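Local coordinates for protein L-lysine 6-monooxygenase involved in desferrioxamine biosynthesis (Erwinia amylovora CFBP1430, PDB 5O8P) that uses FAD and NADPH to N-hydroxylate its amine substrate, probably cadaverine, in the biosynthesis of the siderophore desferrioxamine, at residues N223-A228 with L318-Q323; T306-L311 with E334-A339. One frame throughout, in Å; residues are numbered along the deposited sequence.

Contact 1. Residues N223-A228 with L318-Q323; sequences NWITRA and LKLHQQ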
loop_
_atom_site.group_PDB
_atom_site.type_symbol
_atom_site.label_atom_id
_atom_site.label_comp_id
_atom_site.label_asym_id
_atom_site.label_seq_id
_atom_site.Cartn_x
_atom_site.Cartn_y
_atom_site.Cartn_z
ATOM N N ASN B 223 -12.236 -24.056 13.432
ATOM C CA ASN B 223 -12.733 -24.454 12.124
ATOM C C ASN B 223 -13.549 -23.348 11.481
ATOM O O ASN B 223 -14.029 -22.445 12.164
ATOM C CB ASN B 223 -13.554 -25.725 12.267
ATOM C CG ASN B 223 -12.759 -26.844 12.914
ATOM O OD1 ASN B 223 -11.573 -27.006 12.641
ATOM N ND2 ASN B 223 -13.397 -27.600 13.777
ATOM N N TRP B 224 -13.649 -23.402 10.156
ATOM C CA TRP B 224 -14.449 -22.463 9.382
ATOM C C TRP B 224 -15.081 -23.228 8.242
ATOM O O TRP B 224 -14.382 -23.762 7.392
ATOM C CB TRP B 224 -13.571 -21.352 8.824
ATOM C CG TRP B 224 -14.292 -20.137 8.293
ATOM C CD1 TRP B 224 -15.638 -19.970 8.119
ATOM C CD2 TRP B 224 -13.679 -18.938 7.818
ATOM N NE1 TRP B 224 -15.899 -18.728 7.623
ATOM C CE2 TRP B 224 -14.717 -18.072 7.414
ATOM C CE3 TRP B 224 -12.353 -18.510 7.699
ATOM C CZ2 TRP B 224 -14.476 -16.795 6.896
ATOM C CZ3 TRP B 224 -12.101 -17.244 7.179
ATOM C CH2 TRP B 224 -13.166 -16.395 6.789
ATOM N N ILE B 225 -16.404 -23.294 8.229
ATOM C CA ILE B 225 -17.132 -24.003 7.183
ATOM C C ILE B 225 -18.046 -22.996 6.534
ATOM O O ILE B 225 -18.655 -22.216 7.228
ATOM C CB ILE B 225 -17.946 -25.161 7.773
ATOM C CG1 ILE B 225 -16.990 -26.169 8.422
ATOM C CG2 ILE B 225 -18.833 -25.805 6.699
ATOM C CD1 ILE B 225 -17.678 -27.300 9.161
ATOM N N THR B 226 -18.126 -23.009 5.206
ATOM C CA THR B 226 -19.005 -22.089 4.472
ATOM C C THR B 226 -19.694 -22.781 3.303
ATOM O O THR B 226 -19.140 -23.709 2.715
ATOM C CB THR B 226 -18.253 -20.829 3.971
ATOM O OG1 THR B 226 -19.123 -20.068 3.135
ATOM C CG2 THR B 226 -16.989 -21.199 3.173
ATOM N N ARG B 227 -20.913 -22.336 2.991
ATOM C CA ARG B 227 -21.623 -22.797 1.792
ATOM C C ARG B 227 -21.034 -22.155 0.531
ATOM O O ARG B 227 -21.106 -22.738 -0.556
ATOM C CB ARG B 227 -23.130 -22.493 1.866
ATOM C CG ARG B 227 -23.946 -23.155 0.757
ATOM C CD ARG B 227 -25.013 -22.227 0.161
ATOM N NE ARG B 227 -26.093 -21.989 1.115
ATOM C CZ ARG B 227 -27.187 -22.749 1.253
ATOM N NH1 ARG B 227 -27.388 -23.829 0.496
ATOM N NH2 ARG B 227 -28.096 -22.423 2.170
ATOM N N ALA B 228 -20.455 -20.961 0.685
ATOM C CA ALA B 228 -19.844 -20.228 -0.419
ATOM C C ALA B 228 -18.791 -21.069 -1.135
ATOM O O ALA B 228 -18.094 -21.862 -0.496
ATOM C CB ALA B 228 -19.213 -18.937 0.091
ATOM N N LEU B 318 -22.270 -31.718 13.041
ATOM C CA LEU B 318 -22.748 -31.028 11.849
ATOM C C LEU B 318 -22.747 -31.991 10.676
ATOM O O LEU B 318 -21.694 -32.498 10.317
ATOM C CB LEU B 318 -21.829 -29.854 11.514
ATOM C CG LEU B 318 -21.886 -28.556 12.333
ATOM C CD1 LEU B 318 -22.505 -28.701 13.714
ATOM C CD2 LEU B 318 -20.499 -27.943 12.448
ATOM N N LYS B 319 -23.916 -32.259 10.101
ATOM C CA LYS B 319 -24.002 -32.953 8.819
ATOM C C LYS B 319 -23.947 -31.903 7.723
ATOM O O LYS B 319 -24.718 -30.938 7.733
ATOM C CB LYS B 319 -25.285 -33.774 8.701
ATOM C CG LYS B 319 -25.344 -34.941 9.663
ATOM C CD LYS B 319 -26.162 -36.109 9.130
ATOM C CE LYS B 319 -26.136 -37.266 10.117
ATOM N NZ LYS B 319 -26.787 -38.484 9.578
ATOM N N LEU B 320 -23.019 -32.092 6.785
ATOM C CA LEU B 320 -22.765 -31.138 5.715
ATOM C C LEU B 320 -22.851 -31.830 4.363
ATOM O O LEU B 320 -22.612 -33.033 4.253
ATOM C CB LEU B 320 -21.379 -30.532 5.891
ATOM C CG LEU B 320 -21.158 -29.752 7.187
ATOM C CD1 LEU B 320 -19.692 -29.694 7.548
ATOM C CD2 LEU B 320 -21.718 -28.350 7.079
ATOM N N HIS B 321 -23.205 -31.064 3.338
ATOM C CA HIS B 321 -23.231 -31.556 1.971
ATOM C C HIS B 321 -22.371 -30.644 1.107
ATOM O O HIS B 321 -22.641 -29.445 0.998
ATOM C CB HIS B 321 -24.659 -31.598 1.446
ATOM C CG HIS B 321 -24.788 -32.321 0.148
ATOM N ND1 HIS B 321 -24.988 -31.668 -1.050
ATOM C CD2 HIS B 321 -24.714 -33.640 -0.146
ATOM C CE1 HIS B 321 -25.050 -32.558 -2.025
ATOM N NE2 HIS B 321 -24.888 -33.761 -1.502
ATOM N N GLN B 322 -21.334 -31.223 0.507
ATOM C CA GLN B 322 -20.371 -30.496 -0.338
ATOM C C GLN B 322 -20.968 -30.483 -1.762
ATOM O O GLN B 322 -20.936 -31.480 -2.466
ATOM C CB GLN B 322 -18.962 -31.113 -0.137
ATOM C CG GLN B 322 -17.967 -31.319 -1.257
ATOM C CD GLN B 322 -17.465 -30.071 -1.930
ATOM O OE1 GLN B 322 -18.245 -29.418 -2.608
ATOM N NE2 GLN B 322 -16.152 -29.848 -1.907
ATOM N N GLN B 323 -21.561 -29.345 -2.138
ATOM C CA GLN B 323 -22.480 -29.251 -3.301
ATOM C C GLN B 323 -21.787 -29.425 -4.641
ATOM O O GLN B 323 -22.392 -29.921 -5.581
ATOM C CB GLN B 323 -23.244 -27.910 -3.315
ATOM C CG GLN B 323 -24.308 -27.761 -2.227
ATOM C CD GLN B 323 -24.672 -26.304 -1.921
ATOM O OE1 GLN B 323 -23.801 -25.436 -1.784
ATOM N NE2 GLN B 323 -25.967 -26.040 -1.776
#
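Ile225 meets Leu320 with CG1 set beside its own backbone N (chi1 -62°) and CD1 continuing outward, while Leu320, with nearly the same first torsion, sends its two methyls the other way; the side chains therefore meet tip to tip. Ile225 CD1 lies 3.5 Å from Leu320 CD1, and the second branch of the isoleucine follows, Ile225 CG2 standing 3.9 Å from Leu320 CD2. Leu318 closes the same apolar patch more loosely, its CD2 4.4 Å from Ile225 CD1. All three are buried.

Past the strand end the contact becomes exposed and polar. Arg227 starts with CG anti to the backbone N (chi1 -170°) and bends at its second and third torsions, passing obliquely by the Gln323 amide. Gln323 OE1 rests 3.4 Å from Arg227 CG, against the aliphatic part of the chain. The amide nitrogen lies at the guanidinium edge, near its plane, but Gln323 NE2 and Arg227 NH1 are both donors and form no hydrogen bond; the two planes are 37° apart. The charge of Arg227 is met instead by a salt bridge from NH1 to Glu304. Arg227 also belongs to the NADP(+) site known for this protein, although no NADP(+) is bound to this chain.

Strand 221-225 runs inside the five-stranded parallel sheet, between strands 194-198 and 297-300, and helix 202-213 packs on it, Ala204 and Ala205 touching Trp224. Strand 315-322, the middle one of the antiparallel three-stranded sheet, is flanked by strands 303-311 and 327-333, which supply Leu305 and Tyr329 beside Leu320.

Contact 2. Residues T306-L311 with E334-A339; sequences TDMRWL and EGLVMA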
loop_
_atom_site.group_PDB
_atom_site.type_symbol
_atom_site.label_atom_id
_atom_site.label_comp_id
_atom_site.label_asym_id
_atom_site.label_seq_id
_atom_site.Cartn_x
_atom_site.Cartn_y
_atom_site.Cartn_z
ATOM N N THR B 306 -26.909 -29.488 6.213
ATOM C CA THR B 306 -28.176 -30.212 6.009
ATOM C C THR B 306 -28.911 -30.488 7.325
ATOM O O THR B 306 -30.138 -30.365 7.394
ATOM C CB THR B 306 -27.977 -31.555 5.265
ATOM O OG1 THR B 306 -26.884 -32.278 5.839
ATOM C CG2 THR B 306 -27.696 -31.322 3.789
ATOM N N ASP B 307 -28.164 -30.883 8.352
ATOM C CA ASP B 307 -28.736 -31.170 9.666
ATOM C C ASP B 307 -27.680 -30.990 10.754
ATOM O O ASP B 307 -26.487 -30.930 10.469
ATOM C CB ASP B 307 -29.305 -32.608 9.691
ATOM C CG ASP B 307 -30.499 -32.772 10.639
ATOM O OD1 ASP B 307 -31.324 -31.839 10.770
ATOM O OD2 ASP B 307 -30.628 -33.861 11.241
ATOM N N MET B 308 -28.129 -30.874 11.997
ATOM C CA MET B 308 -27.238 -30.880 13.154
ATOM C C MET B 308 -27.907 -31.553 14.338
ATOM O O MET B 308 -29.127 -31.755 14.359
ATOM C CB MET B 308 -26.772 -29.465 13.528
ATOM C CG MET B 308 -27.862 -28.479 13.925
ATOM S SD MET B 308 -27.217 -26.798 13.992
ATOM C CE MET B 308 -26.355 -26.872 15.550
ATOM N N ARG B 309 -27.084 -31.885 15.319
ATOM C CA ARG B 309 -27.534 -32.594 16.494
ATOM C C ARG B 309 -26.495 -32.519 17.585
ATOM O O ARG B 309 -25.297 -32.384 17.312
ATOM C CB ARG B 309 -27.882 -34.047 16.169
ATOM C CG ARG B 309 -26.811 -34.844 15.448
ATOM C CD ARG B 309 -27.424 -36.008 14.659
ATOM N NE ARG B 309 -27.708 -37.149 15.532
ATOM C CZ ARG B 309 -26.794 -38.010 15.992
ATOM N NH1 ARG B 309 -25.502 -37.876 15.688
ATOM N NH2 ARG B 309 -27.163 -39.011 16.790
ATOM N N TRP B 310 -26.981 -32.509 18.826
ATOM C CA TRP B 310 -26.125 -32.420 20.006
ATOM C C TRP B 310 -26.024 -33.786 20.656
ATOM O O TRP B 310 -27.034 -34.417 20.941
ATOM C CB TRP B 310 -26.685 -31.399 20.992
ATOM C CG TRP B 310 -25.872 -31.238 22.237
ATOM C CD1 TRP B 310 -26.154 -31.761 23.454
ATOM C CD2 TRP B 310 -24.638 -30.509 22.386
ATOM N NE1 TRP B 310 -25.188 -31.403 24.363
ATOM C CE2 TRP B 310 -24.245 -30.633 23.737
ATOM C CE3 TRP B 310 -23.833 -29.753 21.515
ATOM C CZ2 TRP B 310 -23.080 -30.035 24.242
ATOM C CZ3 TRP B 310 -22.665 -29.163 22.023
ATOM C CH2 TRP B 310 -22.305 -29.311 23.372
ATOM N N LEU B 311 -24.796 -34.227 20.887
ATOM C CA LEU B 311 -24.519 -35.558 21.419
ATOM C C LEU B 311 -24.320 -35.502 22.929
ATOM O O LEU B 311 -23.877 -34.478 23.457
ATOM C CB LEU B 311 -23.269 -36.134 20.750
ATOM C CG LEU B 311 -23.244 -36.079 19.216
ATOM C CD1 LEU B 311 -21.885 -36.498 18.690
ATOM C CD2 LEU B 311 -24.339 -36.935 18.599
ATOM N N GLU B 334 -17.454 -28.406 19.614
ATOM C CA GLU B 334 -18.081 -28.084 20.891
ATOM C C GLU B 334 -18.758 -26.743 20.753
ATOM O O GLU B 334 -19.977 -26.641 20.904
ATOM C CB GLU B 334 -17.064 -28.060 22.031
ATOM C CG GLU B 334 -16.431 -29.417 22.296
ATOM C CD GLU B 334 -15.631 -29.478 23.593
ATOM O OE1 GLU B 334 -15.389 -28.415 24.216
ATOM O OE2 GLU B 334 -15.223 -30.602 23.980
ATOM N N GLY B 335 -17.955 -25.727 20.448
ATOM C CA GLY B 335 -18.438 -24.360 20.214
ATOM C C GLY B 335 -18.843 -24.195 18.770
ATOM O O GLY B 335 -18.224 -24.767 17.877
ATOM N N LEU B 336 -19.884 -23.411 18.542
ATOM C CA LEU B 336 -20.404 -23.169 17.208
ATOM C C LEU B 336 -20.812 -21.708 17.110
ATOM O O LEU B 336 -21.694 -21.267 17.819
ATOM C CB LEU B 336 -21.593 -24.082 16.952
ATOM C CG LEU B 336 -22.326 -23.951 15.622
ATOM C CD1 LEU B 336 -21.362 -24.169 14.478
ATOM C CD2 LEU B 336 -23.464 -24.957 15.543
ATOM N N VAL B 337 -20.134 -20.949 16.257
ATOM C CA VAL B 337 -20.503 -19.569 15.986
ATOM C C VAL B 337 -21.250 -19.554 14.666
ATOM O O VAL B 337 -20.685 -19.871 13.633
ATOM C CB VAL B 337 -19.277 -18.654 15.913
ATOM C CG1 VAL B 337 -19.678 -17.259 15.466
ATOM C CG2 VAL B 337 -18.584 -18.595 17.258
ATOM N N MET B 338 -22.523 -19.190 14.717
ATOM C CA MET B 338 -23.370 -19.120 13.538
ATOM C C MET B 338 -23.333 -17.689 12.958
ATOM O O MET B 338 -24.129 -16.824 13.325
ATOM C CB MET B 338 -24.783 -19.547 13.932
ATOM C CG MET B 338 -25.622 -20.038 12.781
ATOM S SD MET B 338 -25.236 -21.737 12.340
ATOM C CE MET B 338 -25.974 -22.618 13.716
ATOM N N ALA B 339 -22.378 -17.442 12.064
ATOM C CA ALA B 339 -22.214 -16.137 11.399
ATOM C C ALA B 339 -22.951 -16.138 10.068
ATOM O O ALA B 339 -22.376 -15.892 9.010
ATOM C CB ALA B 339 -20.732 -15.831 11.205
#
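Met308 and Leu336 reach across the contact tip to tip, Met308 CE stopping 3.5 Å from Leu336 CD2. The segment enters through a classic beta bulge, where Thr306 and Asp307 together stand opposite the single residue Lys319 of strand 315-322. Met308 follows, placing CG between its backbone N and carbonyl carbon (chi1 61°); the chain runs on extended, then bends at the last torsion, which turns its methyl toward the leucine. The sulfur of Met308 has a looser neighbour in a second methionine: Met308 SD is 4.4 Å from Met338 CE. This small apolar cluster is buried, and Phe316 of strand 315-322 packs on both Met308 and Leu336.

The arrangement joins two separate sheets. Strand 303-311 is an edge of the three-stranded antiparallel sheet, whereas strand 335-338 lies within the parallel sheet of the Rossmann-like NADP(H)-binding part of the enzyme, between strands 177-178 and 194-198. The touching parts run 141° apart in direction, and no hydrogen bond spans them; the join rests on packing, side chain to side chain at Met308 and side chain to backbone at Trp310.

Two residues beyond Met308, Trp310 carries the contact to the partly exposed end. With CG anti to the backbone N (chi1 -180°), its ring swings toward the backbone of Glu334, and the six-membered part presents its edge: Trp310 CZ3 lies 3.9 Å from Glu334 O, which sits near the ring plane. Arg175 makes a cation-pi contact with the indole, and Phe316 meets it edge-to-face. The carboxylate of Glu334 is engaged by Arg193, OE2 pairing with NH1 in a salt bridge.

Of the four segments, 223-228 on strand 221-225 comes first, and contact 1 closes the longer of the two loops when strand 315-322 returns to it after 89 intervening residues, rich in helix. Inside that loop lies 306-311, the first half of contact 2; its partner 334-339 follows beyond 318-323, so the two contacts cross rather than nest. Contact 2 closes a shorter loop of 22 residues, with strand but no helix. The contact centres are 11 Å apart, and strands 303-311 and 315-322 join them as neighbours, with probable backbone hydrogen bonds linking Lys319 to Thr306 and Asp307. Together the contacts tie the antiparallel sheet to two different strands of the parallel sheet.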